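Local atomic coordinates of RNA silencing suppressor p19 (Tomato bushy stunt virus, PDB entry 4J39), a protein that binds short RNA duplexes as a homodimer and probably suppresses RNA silencing by selecting silencing RNAs by duplex length, like a molecular caliper. Residues F37-G42 against L65-G70. Sequence-based numbering, arbitrary orientation.
Sequences FKESWG and LGSWTG. With SO4 (sulfate ion), chain E; nucleotides of chain B.
Glu39 OE2, buried in the p19 core protein between segment 37-42 of the strand 36-43 and the loop segment 65-70, is gripped by several donors: across the contact it takes a weak, bent hydrogen bond from Trp68 NE1 (3.1 Å, 134° at the hydrogen), and it also hydrogen-bonds Tyr90 OH and forms a salt bridge with Lys119 of the helix 108-124. The other carboxylate oxygen, OE1, accepts a hydrogen bond from Ser67, whose OG lies 2.7 Å away, through its syn lone pair. Glutamate suits this place because its chain, extended beyond CG, carries a two-oxygen acceptor from the strand across to the loop. Serine answers with a hydroxyl on a short side chain; Val64 O in the helix 58-65 is also a hydrogen-bond partner of its OG, so two acceptors share or compete for a single proton. The carboxylate plane is inclined at 55° to the indole of Trp68 and sits at the edge that bears the N-H.

One face of that indole receives Trp41, which meets it edge-on in a T-shaped stack with planes at 88°. Trp41 NE1 leads the approach, over the centre of the Trp68 ring and 3.5 Å from Trp68 CD2, while Trp41 CZ2 packs 3.9 Å from Trp68 CZ3. Trp68 thus serves twice, offering its N-H edge to Glu39 and a face to Trp41. The ring of Tyr90 meets both indoles.

On the other face of the sheet, Lys38 and Ser40 pack on phosphates of the bound RNA, so this strand joins the protein core to the duplex-binding surface. With two oxygens shared among hydroxyl, indole and ammonium donors, Glu39 is probably kept ionised despite its burial, and the loop between two helices is fastened to the sheet by directional bonds as well as aromatic packing.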
loop_
_atom_site.group_PDB
_atom_site.type_symbol
_atom_site.label_atom_id
_atom_site.label_comp_id
_atom_site.label_asym_id
_atom_site.label_seq_id
_atom_site.Cartn_x
_atom_site.Cartn_y
_atom_site.Cartn_z
ATOM N N PHE A 37 6.959 -9.710 -11.169
ATOM C CA PHE A 37 6.100 -9.244 -10.090
ATOM C C PHE A 37 4.647 -9.371 -10.629
ATOM O O PHE A 37 4.463 -9.464 -11.866
ATOM C CB PHE A 37 6.434 -7.826 -9.656
ATOM C CG PHE A 37 6.116 -6.777 -10.689
ATOM C CD1 PHE A 37 4.900 -6.113 -10.686
ATOM C CD2 PHE A 37 7.096 -6.397 -11.681
ATOM C CE1 PHE A 37 4.567 -5.115 -11.587
ATOM C CE2 PHE A 37 6.756 -5.440 -12.584
ATOM C CZ PHE A 37 5.483 -4.792 -12.542
ATOM N N LYS A 38 3.702 -9.388 -9.703
ATOM C CA LYS A 38 2.324 -9.332 -10.107
ATOM C C LYS A 38 1.671 -8.033 -9.705
ATOM O O LYS A 38 1.861 -7.511 -8.578
ATOM C CB LYS A 38 1.597 -10.529 -9.440
ATOM C CG LYS A 38 1.874 -11.995 -9.787
ATOM C CD LYS A 38 1.059 -13.028 -8.937
ATOM C CE LYS A 38 1.770 -13.497 -7.696
ATOM N NZ LYS A 38 2.931 -14.364 -8.062
ATOM N N GLU A 39 0.692 -7.500 -10.521
ATOM C CA GLU A 39 0.020 -6.337 -10.143
ATOM C C GLU A 39 -1.412 -6.506 -10.689
ATOM O O GLU A 39 -1.592 -7.361 -11.581
ATOM C CB GLU A 39 0.614 -4.995 -10.765
ATOM C CG GLU A 39 0.733 -4.946 -12.313
ATOM C CD GLU A 39 1.396 -3.686 -12.910
ATOM O OE1 GLU A 39 1.644 -3.802 -14.107
ATOM O OE2 GLU A 39 1.583 -2.732 -12.131
ATOM N N SER A 40 -2.292 -5.770 -10.118
ATOM C CA SER A 40 -3.719 -5.787 -10.499
ATOM C C SER A 40 -4.452 -4.501 -10.243
ATOM O O SER A 40 -4.115 -3.709 -9.367
ATOM C CB SER A 40 -4.368 -6.978 -9.769
ATOM O OG SER A 40 -4.455 -6.678 -8.437
ATOM N N TRP A 41 -5.484 -4.219 -11.061
ATOM C CA TRP A 41 -6.362 -3.135 -10.902
ATOM C C TRP A 41 -7.820 -3.669 -10.895
ATOM O O TRP A 41 -8.146 -4.497 -11.750
ATOM C CB TRP A 41 -6.302 -2.171 -12.000
ATOM C CG TRP A 41 -5.227 -1.011 -11.908
ATOM C CD1 TRP A 41 -4.050 -0.938 -12.548
ATOM C CD2 TRP A 41 -5.352 0.141 -11.118
ATOM N NE1 TRP A 41 -3.437 0.210 -12.214
ATOM C CE2 TRP A 41 -4.173 0.892 -11.296
ATOM C CE3 TRP A 41 -6.293 0.594 -10.226
ATOM C CZ2 TRP A 41 -4.003 2.047 -10.649
ATOM C CZ3 TRP A 41 -6.081 1.753 -9.528
ATOM C CH2 TRP A 41 -4.916 2.484 -9.791
ATOM N N GLY A 42 -8.528 -3.269 -9.864
ATOM C CA GLY A 42 -9.929 -3.643 -9.627
ATOM C C GLY A 42 -10.792 -2.410 -9.606
ATOM O O GLY A 42 -10.493 -1.411 -8.928
ATOM N N LEU A 65 7.251 0.191 -15.387
ATOM C CA LEU A 65 6.569 1.356 -14.958
ATOM C C LEU A 65 5.663 1.846 -16.093
ATOM O O LEU A 65 4.717 2.593 -15.841
ATOM C CB LEU A 65 7.636 2.335 -14.565
ATOM C CG LEU A 65 8.006 2.566 -13.137
ATOM C CD1 LEU A 65 7.143 2.070 -11.954
ATOM C CD2 LEU A 65 9.411 3.125 -12.807
ATOM N N GLY A 66 5.940 1.423 -17.344
ATOM C CA GLY A 66 5.082 1.831 -18.505
ATOM C C GLY A 66 3.835 0.967 -18.604
ATOM O O GLY A 66 3.058 1.138 -19.525
ATOM N N SER A 67 3.598 0.050 -17.661
ATOM C CA SER A 67 2.469 -0.966 -17.894
ATOM C C SER A 67 1.087 -0.355 -17.702
ATOM O O SER A 67 0.048 -0.912 -18.183
ATOM C CB SER A 67 2.683 -2.193 -17.008
ATOM O OG SER A 67 2.423 -1.852 -15.729
ATOM N N TRP A 68 0.998 0.783 -17.052
ATOM C CA TRP A 68 -0.188 1.575 -16.893
ATOM C C TRP A 68 0.107 2.995 -16.570
ATOM O O TRP A 68 1.154 3.298 -16.018
ATOM C CB TRP A 68 -1.190 0.932 -15.860
ATOM C CG TRP A 68 -0.639 0.835 -14.457
ATOM C CD1 TRP A 68 0.004 -0.235 -13.917
ATOM C CD2 TRP A 68 -0.639 1.859 -13.499
ATOM N NE1 TRP A 68 0.377 0.074 -12.614
ATOM C CE2 TRP A 68 0.030 1.360 -12.328
ATOM C CE3 TRP A 68 -1.177 3.127 -13.443
ATOM C CZ2 TRP A 68 0.171 2.164 -11.160
ATOM C CZ3 TRP A 68 -1.048 3.900 -12.341
ATOM C CH2 TRP A 68 -0.381 3.413 -11.197
ATOM N N THR A 69 -0.830 3.902 -16.890
ATOM C CA THR A 69 -0.702 5.318 -16.594
ATOM C C THR A 69 -1.985 5.804 -15.941
ATOM O O THR A 69 -3.077 5.087 -15.967
ATOM C CB THR A 69 -0.404 6.084 -17.894
ATOM O OG1 THR A 69 -1.606 5.941 -18.681
ATOM C CG2 THR A 69 0.800 5.619 -18.674
ATOM N N GLY A 70 -2.015 6.987 -15.406
ATOM C CA GLY A 70 -3.244 7.587 -14.857
ATOM C C GLY A 70 -4.336 7.617 -15.964
ATOM O O GLY A 70 -5.546 7.265 -15.691
HETATM S S SO4 E . 0.760 8.218 -13.382
HETATM O O1 SO4 E . 1.631 9.399 -13.436
HETATM O O2 SO4 E . -0.251 8.476 -12.285
HETATM O O3 SO4 E . 0.322 8.025 -14.778
HETATM O O4 SO4 E . 1.479 6.978 -13.129
ATOM O OP3 C B 1 5.142 -15.530 -7.891
ATOM P P C B 1 6.230 -16.195 -8.652
ATOM O OP1 C B 1 7.230 -15.163 -9.025
ATOM O OP2 C B 1 6.684 -17.462 -7.935
ATOM O "O5'" C B 1 5.562 -16.571 -10.053
ATOM C "C5'" C B 1 4.280 -17.240 -10.047
ATOM C "C4'" C B 1 3.781 -17.648 -11.428
ATOM O "O4'" C B 1 4.445 -18.844 -11.930
ATOM C "C3'" C B 1 2.329 -17.995 -11.408
ATOM O "O3'" C B 1 1.539 -16.808 -11.429
ATOM C "C2'" C B 1 2.216 -18.902 -12.649
ATOM O "O2'" C B 1 2.278 -18.230 -13.919
ATOM C "C1'" C B 1 3.457 -19.741 -12.439
ATOM N N1 C B 1 3.307 -20.925 -11.442
ATOM C C2 C B 1 2.641 -22.073 -11.837
ATOM O O2 C B 1 2.182 -22.111 -12.967
ATOM N N3 C B 1 2.531 -23.153 -10.965
ATOM C C4 C B 1 3.053 -23.054 -9.735
ATOM N N4 C B 1 2.940 -24.120 -8.902
ATOM C C5 C B 1 3.738 -21.877 -9.302
ATOM C C6 C B 1 3.824 -20.845 -10.188
#